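PDB 4HVT: post-proline cleaving enzyme, which probably acts as a serine-type oligopeptidase that cuts peptides after proline. Local coordinates for residues I355-D360 and S403-E408; Q54-I59 and F695-T700; E155-E160 and G180-G185; K599-G604 and H653-R658. All blocks are in the same frame, centred on the assembly; numbering follows the deposited sequence.

Contact 1 (I355-D360 and S403-E408); sequences ISTTKD and SYEEEE
S403 sets its hydroxyl against the end of strand 350-357, where OG lies 2.7 Å from the backbone oxygen T357 O and donates to it. The donor stands well above the carbonyl plane, 60° out of it, a position OG reaches by sitting between its own backbone N and carbonyl carbon (chi1 71°). A second hydroxyl, S356 OG, approaches S403 OG to 2.7 Å. Beyond the strand end the backbone takes over: K359 N donates to E407 O at 2.9 Å, and K359 CA makes a C-H...O contact of 3.0 Å with E405 O. E407 O belongs to the last residue of a type I turn, Y404 to E407, closed by E407 N to Y404 O. T357 and E405 run side by side, methyl CG2 of T357 3.8 Å from E405 CB, while their polar ends bond to S297 and K299. At the outer margin, in the conformer described, K359 NZ comes 3.1 Å from E408 OE2, a salt bridge left doubtful by a second K359 conformer. One water joins T358 OG1, D360 OD1 and E408 O. The loop between strands 398-402 and 410-415 thus packs on a strand end of the preceding antiparallel sheet, an inter-blade contact of a beta-propeller.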
# COMPACT_ATOMS: atom_id res chain seq x y z
N ILE A 355 -8.57 -1.28 13.43
CA ILE A 355 -8.87 -0.59 14.71
C ILE A 355 -8.21 0.79 14.70
O ILE A 355 -7.10 0.95 14.20
CB ILE A 355 -8.29 -1.37 15.88
CG1 ILE A 355 -9.11 -2.64 16.16
CG2 ILE A 355 -8.16 -0.58 17.18
CD1 ILE A 355 -10.37 -2.42 16.94
N SER A 356 -8.89 1.81 15.25
CA SER A 356 -8.26 3.11 15.44
C SER A 356 -8.77 3.62 16.78
O SER A 356 -9.92 3.33 17.15
CB SER A 356 -8.59 4.07 14.31
OG SER A 356 -7.67 5.14 14.21
N THR A 357 -7.95 4.35 17.49
CA THR A 357 -8.26 4.67 18.87
C THR A 357 -8.26 6.18 19.08
O THR A 357 -7.41 6.88 18.48
CB THR A 357 -7.17 4.01 19.78
OG1 THR A 357 -7.16 2.58 19.53
CG2 THR A 357 -7.50 4.20 21.19
N THR A 358 -9.19 6.65 19.92
CA THR A 358 -9.19 8.01 20.47
C THR A 358 -8.99 7.92 21.97
O THR A 358 -8.88 6.81 22.55
CB THR A 358 -10.44 8.81 20.14
OG1 THR A 358 -11.56 8.32 20.92
CG2 THR A 358 -10.73 8.78 18.66
N LYS A 359 -8.93 9.07 22.61
CA LYS A 359 -8.76 9.11 24.08
C LYS A 359 -9.73 8.19 24.81
O LYS A 359 -9.37 7.57 25.82
CB LYS A 359 -8.96 10.55 24.59
CG LYS A 359 -8.60 10.78 26.06
CD LYS A 359 -8.97 12.17 26.52
CE LYS A 359 -7.95 13.23 26.17
NZ LYS A 359 -8.30 14.58 26.71
N ASP A 360 -10.99 8.17 24.36
CA ASP A 360 -12.01 7.46 25.10
C ASP A 360 -12.87 6.52 24.24
O ASP A 360 -13.83 5.96 24.73
CB ASP A 360 -12.87 8.45 25.86
CG ASP A 360 -13.62 9.37 24.97
OD1 ASP A 360 -13.54 9.26 23.74
OD2 ASP A 360 -14.32 10.25 25.52
N SER A 403 -6.38 9.04 13.87
CA SER A 403 -6.66 9.33 15.29
C SER A 403 -5.52 8.82 16.13
O SER A 403 -4.69 8.02 15.65
CB SER A 403 -7.96 8.69 15.77
OG SER A 403 -7.83 7.27 15.89
N TYR A 404 -5.51 9.31 17.35
CA TYR A 404 -4.53 8.88 18.39
C TYR A 404 -5.22 8.80 19.72
O TYR A 404 -6.12 9.59 20.05
CB TYR A 404 -3.42 9.90 18.57
CG TYR A 404 -2.60 10.28 17.38
CD1 TYR A 404 -1.51 9.56 17.01
CD2 TYR A 404 -2.90 11.43 16.69
CE1 TYR A 404 -0.71 9.95 15.94
CE2 TYR A 404 -2.14 11.83 15.61
CZ TYR A 404 -1.06 11.10 15.25
OH TYR A 404 -0.29 11.49 14.17
N GLU A 405 -4.81 7.85 20.54
CA GLU A 405 -5.39 7.76 21.88
C GLU A 405 -5.10 9.03 22.67
O GLU A 405 -5.80 9.31 23.63
CB GLU A 405 -4.85 6.50 22.61
CG GLU A 405 -5.58 6.17 23.88
CD GLU A 405 -5.28 4.79 24.45
OE1 GLU A 405 -4.61 3.98 23.76
OE2 GLU A 405 -5.70 4.58 25.61
N GLU A 406 -4.07 9.78 22.32
CA GLU A 406 -3.77 11.03 23.04
C GLU A 406 -4.87 12.09 22.80
O GLU A 406 -5.08 12.97 23.62
CB GLU A 406 -2.43 11.61 22.67
CG GLU A 406 -2.12 12.82 23.54
CD GLU A 406 -0.69 13.25 23.55
OE1 GLU A 406 0.17 12.48 23.09
OE2 GLU A 406 -0.46 14.38 24.02
N GLU A 407 -5.57 12.00 21.68
CA GLU A 407 -6.50 13.03 21.23
C GLU A 407 -7.96 12.56 21.38
O GLU A 407 -8.34 11.45 20.98
CB GLU A 407 -6.22 13.34 19.74
CG GLU A 407 -4.87 13.97 19.48
CD GLU A 407 -4.75 15.40 19.99
OE1 GLU A 407 -5.78 16.09 20.18
OE2 GLU A 407 -3.60 15.83 20.19
N GLU A 408 -8.82 13.44 21.91
CA GLU A 408 -10.27 13.21 21.91
C GLU A 408 -10.90 13.30 20.50
O GLU A 408 -11.83 12.58 20.25
CB GLU A 408 -10.97 14.25 22.80
CG GLU A 408 -10.63 13.97 24.26
CD GLU A 408 -11.11 15.00 25.23
OE1 GLU A 408 -11.22 16.18 24.85
OE2 GLU A 408 -11.36 14.61 26.40
O HOH W 1 -13.51 10.20 21.22
O HOH W 2 -6.98 6.54 26.85
O HOH W 3 -11.93 11.85 27.11

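Contact 2 (Q54-I59 and F695-T700); sequences QEYKQI and FINLYT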
# COMPACT_ATOMS: atom_id res chain seq x y z
N GLN A 54 -3.35 11.22 -31.20
CA GLN A 54 -4.28 12.33 -31.19
C GLN A 54 -4.78 12.62 -29.79
O GLN A 54 -5.08 13.77 -29.45
CB GLN A 54 -5.47 12.09 -32.18
N GLU A 55 -4.84 11.58 -28.94
CA GLU A 55 -5.46 11.74 -27.62
C GLU A 55 -4.54 12.40 -26.60
O GLU A 55 -5.01 12.83 -25.55
CB GLU A 55 -5.94 10.39 -27.08
CG GLU A 55 -7.05 9.72 -27.89
CD GLU A 55 -6.58 8.92 -29.10
OE1 GLU A 55 -5.39 8.79 -29.36
OE2 GLU A 55 -7.45 8.50 -29.89
N TYR A 56 -3.25 12.48 -26.88
CA TYR A 56 -2.26 12.90 -25.87
C TYR A 56 -2.50 14.32 -25.31
O TYR A 56 -2.50 14.54 -24.07
CB TYR A 56 -0.85 12.80 -26.45
CG TYR A 56 0.22 13.15 -25.49
CD1 TYR A 56 0.74 12.17 -24.66
CD2 TYR A 56 0.71 14.46 -25.36
CE1 TYR A 56 1.72 12.47 -23.73
CE2 TYR A 56 1.71 14.75 -24.42
CZ TYR A 56 2.18 13.75 -23.61
OH TYR A 56 3.18 13.97 -22.69
N LYS A 57 -2.70 15.30 -26.21
CA LYS A 57 -2.88 16.68 -25.78
C LYS A 57 -4.00 16.79 -24.80
O LYS A 57 -3.88 17.48 -23.79
CB LYS A 57 -3.18 17.61 -26.98
N GLN A 58 -5.14 16.13 -25.09
CA GLN A 58 -6.34 16.24 -24.25
C GLN A 58 -6.16 15.53 -22.88
O GLN A 58 -6.45 16.10 -21.82
CB GLN A 58 -7.53 15.64 -24.99
CG GLN A 58 -8.88 15.84 -24.32
CD GLN A 58 -9.20 17.29 -23.94
OE1 GLN A 58 -8.84 18.25 -24.63
NE2 GLN A 58 -9.94 17.44 -22.85
N ILE A 59 -5.72 14.29 -22.95
CA ILE A 59 -5.30 13.51 -21.74
C ILE A 59 -4.31 14.33 -20.88
O ILE A 59 -4.53 14.51 -19.71
CB ILE A 59 -4.68 12.15 -22.11
CG1 ILE A 59 -5.67 11.20 -22.82
CG2 ILE A 59 -4.11 11.45 -20.88
CD1 ILE A 59 -6.82 10.69 -21.95
N PHE A 695 0.90 8.98 -15.49
CA PHE A 695 -0.53 8.81 -15.78
C PHE A 695 -1.01 9.41 -17.10
O PHE A 695 -1.93 8.90 -17.71
CB PHE A 695 -1.38 9.27 -14.61
CG PHE A 695 -1.31 8.31 -13.46
CD1 PHE A 695 -1.77 6.99 -13.65
CD2 PHE A 695 -0.64 8.63 -12.32
CE1 PHE A 695 -1.70 6.05 -12.64
CE2 PHE A 695 -0.58 7.71 -11.28
CZ PHE A 695 -1.08 6.42 -11.45
N ILE A 696 -0.35 10.45 -17.56
CA ILE A 696 -0.60 10.93 -18.92
C ILE A 696 -0.23 9.87 -19.95
O ILE A 696 -0.95 9.64 -20.93
CB ILE A 696 0.16 12.25 -19.22
CG1 ILE A 696 -0.37 13.41 -18.37
CG2 ILE A 696 0.12 12.60 -20.69
CD1 ILE A 696 0.70 14.47 -18.17
N ASN A 697 0.93 9.25 -19.76
CA ASN A 697 1.38 8.19 -20.67
C ASN A 697 0.43 6.99 -20.63
O ASN A 697 -0.01 6.49 -21.69
CB ASN A 697 2.77 7.78 -20.32
CG ASN A 697 3.80 8.79 -20.76
OD1 ASN A 697 3.58 9.54 -21.73
ND2 ASN A 697 4.97 8.79 -20.08
N LEU A 698 0.06 6.60 -19.41
CA LEU A 698 -0.80 5.45 -19.23
C LEU A 698 -2.20 5.64 -19.83
O LEU A 698 -2.73 4.75 -20.51
CB LEU A 698 -0.88 5.08 -17.74
CG LEU A 698 -1.59 3.75 -17.48
CD1 LEU A 698 -0.91 2.89 -16.45
CD2 LEU A 698 -3.02 4.07 -17.13
N TYR A 699 -2.79 6.79 -19.54
CA TYR A 699 -4.16 7.09 -20.02
C TYR A 699 -4.19 7.43 -21.51
O TYR A 699 -5.16 7.10 -22.16
CB TYR A 699 -4.90 8.11 -19.13
CG TYR A 699 -5.46 7.42 -17.93
CD1 TYR A 699 -6.61 6.63 -18.03
CD2 TYR A 699 -4.86 7.55 -16.72
CE1 TYR A 699 -7.11 5.98 -16.93
CE2 TYR A 699 -5.35 6.89 -15.62
CZ TYR A 699 -6.46 6.11 -15.72
OH TYR A 699 -6.94 5.46 -14.61
N THR A 700 -3.09 7.94 -22.06
CA THR A 700 -3.01 8.15 -23.50
C THR A 700 -3.00 6.77 -24.15
O THR A 700 -3.74 6.55 -25.10
CB THR A 700 -1.80 9.02 -23.89
OG1 THR A 700 -1.91 10.30 -23.25
CG2 THR A 700 -1.73 9.19 -25.41
O HOH W 4 4.84 12.11 -21.78
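E55 only brushes T700 of helix 688-706, E55 C lying 4.4 Å from T700 CG2. Y56 comes next and, with I59 one helical turn further along helix 56-67, carries the contact. Its CG is anti to the backbone N (chi1 -178°), and the ring crosses I696 obliquely, with Y56 CE1 3.4 Å from I696 CG2. T700 CG2 lies in the ring plane at the edge, and T700 OG1 is 3.5 Å from Y56 CD1. The phenol end runs beside N697, and a water bridges the two, accepting from Y56 OH at 2.7 Å and donating to N697 OD1; the amide nitrogen of N697 is held by E47 of helix 34-51. I59 then points its CB at the other helix. I59 CG2 makes the nearest approach, 3.4 Å to T700 OG1, with CB almost as near, and it also meets Y699 CB at 3.9 Å. That hydroxyl is already engaged: T700 OG1 donates to I696 O at 2.6 Å, and T700 N reaches the same oxygen from the opposite face of its plane. Two bonds therefore grip I696 O, and the hydroxyl presented to I59 is turned back onto its own helix. With no direct hydrogen bond across the interface, this is side-chain helix packing, in which an N-terminal helix lies on the C-terminal helix of the alpha/beta-hydrolase fold, as in prolyl oligopeptidases.

Contact 3 (E155-E160 and G180-G185); sequences EMFFRE and GKLLEG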
# COMPACT_ATOMS: atom_id res chain seq x y z
N GLU A 155 14.97 1.89 0.62
CA GLU A 155 15.99 2.36 1.57
C GLU A 155 15.64 3.75 2.00
O GLU A 155 15.32 4.59 1.16
CB GLU A 155 17.34 2.42 0.89
CG GLU A 155 17.95 1.04 0.65
CD GLU A 155 19.32 1.11 0.05
OE1 GLU A 155 19.50 1.78 -0.96
OE2 GLU A 155 20.26 0.44 0.60
N MET A 156 15.76 4.00 3.30
CA MET A 156 15.41 5.30 3.86
C MET A 156 16.26 5.63 5.10
O MET A 156 17.03 4.79 5.59
CB MET A 156 13.93 5.36 4.17
CG MET A 156 13.41 4.26 5.08
SD MET A 156 11.59 4.41 5.34
CE MET A 156 10.92 4.33 3.77
N PHE A 157 16.15 6.88 5.52
CA PHE A 157 16.90 7.43 6.66
C PHE A 157 15.95 8.39 7.37
O PHE A 157 14.74 8.35 7.13
CB PHE A 157 18.20 8.12 6.20
CG PHE A 157 18.00 9.16 5.19
CD1 PHE A 157 17.78 8.83 3.86
CD2 PHE A 157 18.00 10.51 5.55
CE1 PHE A 157 17.57 9.81 2.92
CE2 PHE A 157 17.82 11.49 4.60
CZ PHE A 157 17.60 11.13 3.29
N PHE A 158 16.46 9.18 8.31
CA PHE A 158 15.61 10.13 9.01
C PHE A 158 16.49 11.23 9.52
O PHE A 158 17.70 11.09 9.57
CB PHE A 158 14.88 9.49 10.19
CG PHE A 158 15.80 8.71 11.10
CD1 PHE A 158 16.41 9.34 12.18
CD2 PHE A 158 15.97 7.38 10.90
CE1 PHE A 158 17.28 8.62 13.00
CE2 PHE A 158 16.84 6.66 11.71
CZ PHE A 158 17.46 7.28 12.78
N ARG A 159 15.87 12.34 9.91
CA ARG A 159 16.57 13.42 10.55
C ARG A 159 15.68 14.00 11.63
O ARG A 159 14.46 14.19 11.42
CB ARG A 159 16.88 14.55 9.57
CG ARG A 159 17.81 14.19 8.47
CD ARG A 159 18.00 15.40 7.57
NE ARG A 159 18.69 16.49 8.24
CZ ARG A 159 18.97 17.66 7.66
NH1 ARG A 159 18.55 17.90 6.42
NH2 ARG A 159 19.61 18.59 8.32
N GLU A 160 16.26 14.30 12.78
CA GLU A 160 15.50 14.91 13.88
C GLU A 160 15.23 16.39 13.64
O GLU A 160 16.09 17.10 13.13
CB GLU A 160 16.30 14.76 15.17
CG GLU A 160 15.50 15.05 16.43
CD GLU A 160 16.32 15.01 17.69
OE1 GLU A 160 17.54 14.72 17.65
OE2 GLU A 160 15.73 15.25 18.76
N GLY A 180 30.62 11.25 8.66
CA GLY A 180 29.49 11.92 8.03
C GLY A 180 28.73 11.08 7.04
O GLY A 180 27.73 11.54 6.46
N LYS A 181 29.14 9.83 6.87
CA LYS A 181 28.48 8.99 5.86
C LYS A 181 27.06 8.60 6.31
O LYS A 181 26.84 8.07 7.38
CB LYS A 181 29.35 7.76 5.64
CG LYS A 181 28.73 6.63 4.82
CD LYS A 181 29.13 6.72 3.39
CE LYS A 181 28.20 5.85 2.49
NZ LYS A 181 28.39 6.25 1.11
N LEU A 182 26.09 8.82 5.45
CA LEU A 182 24.69 8.51 5.74
C LEU A 182 24.38 7.03 5.47
O LEU A 182 24.67 6.50 4.36
CB LEU A 182 23.80 9.36 4.85
CG LEU A 182 22.26 9.21 5.05
CD1 LEU A 182 21.82 9.74 6.39
CD2 LEU A 182 21.49 9.94 3.99
N LEU A 183 23.80 6.38 6.48
CA LEU A 183 23.45 4.99 6.39
C LEU A 183 21.96 4.88 6.04
O LEU A 183 21.14 5.62 6.58
CB LEU A 183 23.75 4.33 7.70
CG LEU A 183 25.22 4.40 8.14
CD1 LEU A 183 25.29 3.96 9.59
CD2 LEU A 183 26.10 3.55 7.27
N GLU A 184 21.65 4.03 5.07
CA GLU A 184 20.27 3.81 4.63
C GLU A 184 19.89 2.37 4.81
O GLU A 184 20.76 1.50 4.78
CB GLU A 184 20.14 4.18 3.16
CG GLU A 184 20.40 5.64 2.86
CD GLU A 184 20.51 5.91 1.36
OE1 GLU A 184 19.55 5.66 0.63
OE2 GLU A 184 21.61 6.26 0.87
N GLY A 185 18.62 2.11 5.00
CA GLY A 185 18.15 0.74 5.13
C GLY A 185 16.71 0.65 4.67
O GLY A 185 15.96 1.61 4.86
O HOH W 5 17.00 6.75 0.62
O HOH W 6 20.40 -1.03 2.88
O HOH W 7 18.82 4.54 7.94
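F157 and L182 make the tight part of this contact. L182 CD2 stands over the centre of the phenyl ring, 3.7 Å from the F157 centroid and 8° off the normal, a CH-pi contact made nearly straight down the face. Its distances to the six ring carbons are correspondingly alike, the shortest being 3.8 Å from L182 CD2 to F157 CG. The two side chains cross at about a right angle, and L182 CG, anti to its backbone N (chi1 -178°), is carried out toward the ring. L182 and F157 both also touch F150 on strand 143-150, which widens the apolar patch.

Close by, M156 and G185 form an antiparallel hydrogen-bonded pair. M156 N donates to G185 O at 2.9 Å from above the carbonyl plane, whereas G185 N reaches M156 O at 3.2 Å in the plane, on a lone pair. Next to this pair a water bridges the backbone oxygens M156 O and L183 O. The pairing is short, since the residues before G185 follow no regular strand.

The looser side holds E155 and E184, which cross at about a right angle with OE1 of each 4.2 Å apart. Two waters fill in here: one donates to E155 O and E184 OE1, another to E155 OE2 and E184 O. K153 NZ makes salt bridges to OE1 of both glutamates.

The chemistry is therefore divided. A methyl-on-ring contact and two backbone bonds fix the segment to the propeller blade strand, while the two like charges probably depend on the shared lysine and on water to be tolerated so near each other.

Contact 4 (K599-G604 and H653-R658); sequences KEFGAG and HPWHGR. With EDO (1,2-ethanediol), chain E.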
# COMPACT_ATOMS: atom_id res chain seq x y z
N LYS A 599 13.21 -15.07 -6.79
CA LYS A 599 13.96 -15.00 -5.54
C LYS A 599 15.31 -14.27 -5.70
O LYS A 599 15.87 -13.82 -4.70
CB LYS A 599 14.24 -16.38 -4.91
CG LYS A 599 13.00 -17.17 -4.53
CD LYS A 599 13.25 -18.51 -3.83
CE LYS A 599 14.22 -19.48 -4.55
NZ LYS A 599 14.45 -20.73 -3.74
N GLU A 600 15.83 -14.23 -6.92
CA GLU A 600 17.13 -13.64 -7.19
C GLU A 600 17.13 -12.13 -7.26
O GLU A 600 18.18 -11.56 -7.36
CB GLU A 600 17.68 -14.20 -8.51
CG GLU A 600 17.90 -15.69 -8.52
CD GLU A 600 18.33 -16.13 -9.91
OE1 GLU A 600 19.41 -15.65 -10.36
OE2 GLU A 600 17.62 -16.95 -10.55
N PHE A 601 15.96 -11.49 -7.22
CA PHE A 601 15.84 -10.07 -7.55
C PHE A 601 15.11 -9.32 -6.44
O PHE A 601 14.05 -9.79 -5.96
CB PHE A 601 15.09 -9.87 -8.87
CG PHE A 601 15.86 -10.40 -10.06
CD1 PHE A 601 16.88 -9.65 -10.62
CD2 PHE A 601 15.59 -11.65 -10.57
CE1 PHE A 601 17.61 -10.15 -11.69
CE2 PHE A 601 16.35 -12.19 -11.61
CZ PHE A 601 17.34 -11.42 -12.20
N GLY A 602 15.65 -8.17 -6.03
CA GLY A 602 14.96 -7.34 -5.04
C GLY A 602 14.67 -8.10 -3.74
O GLY A 602 15.53 -8.89 -3.31
N ALA A 603 13.45 -7.91 -3.20
CA ALA A 603 12.99 -8.57 -1.97
C ALA A 603 12.32 -9.93 -2.26
O ALA A 603 11.57 -10.44 -1.44
CB ALA A 603 12.02 -7.68 -1.22
N GLY A 604 12.65 -10.57 -3.39
CA GLY A 604 11.98 -11.82 -3.79
C GLY A 604 11.88 -12.95 -2.80
O GLY A 604 10.88 -13.67 -2.78
N HIS A 653 12.50 -5.27 -8.40
CA HIS A 653 13.63 -5.10 -9.31
C HIS A 653 13.10 -4.85 -10.75
O HIS A 653 12.17 -5.47 -11.18
CB HIS A 653 14.58 -6.28 -9.27
CG HIS A 653 15.92 -6.03 -9.91
ND1 HIS A 653 16.12 -5.96 -11.27
CD2 HIS A 653 17.15 -5.92 -9.36
CE1 HIS A 653 17.40 -5.75 -11.53
NE2 HIS A 653 18.05 -5.75 -10.38
N PRO A 654 13.72 -3.93 -11.47
CA PRO A 654 13.25 -3.75 -12.88
C PRO A 654 13.44 -4.90 -13.87
O PRO A 654 12.89 -4.82 -14.97
CB PRO A 654 14.07 -2.56 -13.37
CG PRO A 654 15.30 -2.52 -12.53
CD PRO A 654 14.84 -3.03 -11.17
N TRP A 655 14.22 -5.93 -13.50
CA TRP A 655 14.41 -7.11 -14.32
C TRP A 655 13.09 -7.62 -14.90
O TRP A 655 12.97 -7.91 -16.05
CB TRP A 655 15.03 -8.23 -13.50
CG TRP A 655 14.90 -9.61 -14.12
CD1 TRP A 655 14.10 -10.62 -13.72
CD2 TRP A 655 15.59 -10.09 -15.27
NE1 TRP A 655 14.25 -11.71 -14.51
CE2 TRP A 655 15.18 -11.43 -15.47
CE3 TRP A 655 16.54 -9.53 -16.12
CZ2 TRP A 655 15.67 -12.22 -16.50
CZ3 TRP A 655 17.05 -10.35 -17.15
CH2 TRP A 655 16.59 -11.66 -17.33
N HIS A 656 12.05 -7.65 -14.06
CA HIS A 656 10.79 -8.25 -14.51
C HIS A 656 10.18 -7.55 -15.70
O HIS A 656 9.74 -8.20 -16.66
CB HIS A 656 9.76 -8.35 -13.36
CG HIS A 656 10.25 -9.15 -12.20
ND1 HIS A 656 10.16 -10.52 -12.16
CD2 HIS A 656 10.81 -8.77 -11.01
CE1 HIS A 656 10.66 -10.96 -11.00
NE2 HIS A 656 11.08 -9.92 -10.32
N GLY A 657 10.15 -6.24 -15.65
CA GLY A 657 9.58 -5.43 -16.75
C GLY A 657 10.51 -5.48 -17.97
O GLY A 657 10.07 -5.65 -19.12
N ARG A 658 11.81 -5.37 -17.70
CA ARG A 658 12.81 -5.36 -18.75
C ARG A 658 12.77 -6.66 -19.54
O ARG A 658 12.71 -6.63 -20.77
CB ARG A 658 14.19 -5.20 -18.16
CG ARG A 658 14.54 -3.80 -17.80
CD ARG A 658 15.72 -3.80 -16.86
NE ARG A 658 16.19 -2.47 -16.53
CZ ARG A 658 17.30 -2.23 -15.82
NH1 ARG A 658 18.10 -3.22 -15.42
NH2 ARG A 658 17.63 -0.97 -15.56
C1 EDO E . 18.61 -5.87 -5.17
O1 EDO E . 17.60 -4.92 -5.55
C2 EDO E . 19.08 -6.73 -6.31
O2 EDO E . 18.29 -7.90 -6.54
O HOH W 8 11.66 -10.42 -7.58
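F601 is gripped by two aromatic rings in two different geometries: it stacks on W655 and turns its edge to the face of H653. This aromatic cluster belongs to the alpha/beta-hydrolase domain, where the loop after strand 585-589 meets the start of helix 655-664. The stack is offset and almost parallel, F601 and the five-membered ring of W655 having centroids 3.9 Å apart and planes at 6°. F601 CE2 lies 3.5 Å from W655 CD1, and W655 CB also sits over the phenyl face. Against H653 the planes stand at 64°, with F601 CD1 over the centre of the imidazole. H653 ND1 accepts from W655 N at 2.9 Å, almost exactly in the ring plane, and so caps the helix start. W655 NE1 bonds to the carboxylate of D594 and H656 ND1 to its backbone N. A water lies within hydrogen-bonding reach of F601 O and H656 NE2. H653 lies near, without touching, a probable Ser-His-Asp triad (S566, H682, D649). At G602, inside a type II' turn from F601 to G604, an ethanediol probably from the crystallisation liquor is bound, its O2 accepting from G602 N at 2.7 Å and lying 3.6 Å from H653 CD2.

Overall arrangement
The four contacts touch nowhere, yet they sample both domains. Contacts 1 and 3 lie in the beta-propeller, their centres 31 Å apart, and contact 4 in the hydrolase domain. Contact 2 joins regions near the two ends of the chain, packing 54-59 on 695-700, so the other three fall within the long span of sequence it brackets. The closest approach is between contacts 3 and 4, about 10 Å between nearest atoms, across the two domains; E155 N also bonds to Q650, close in sequence to H653 and to D649 of the probable triad. Contact 1 is remote, on the opposite side of the chain's centre from contacts 2 and 4, with centres 43 Å and 40 Å away.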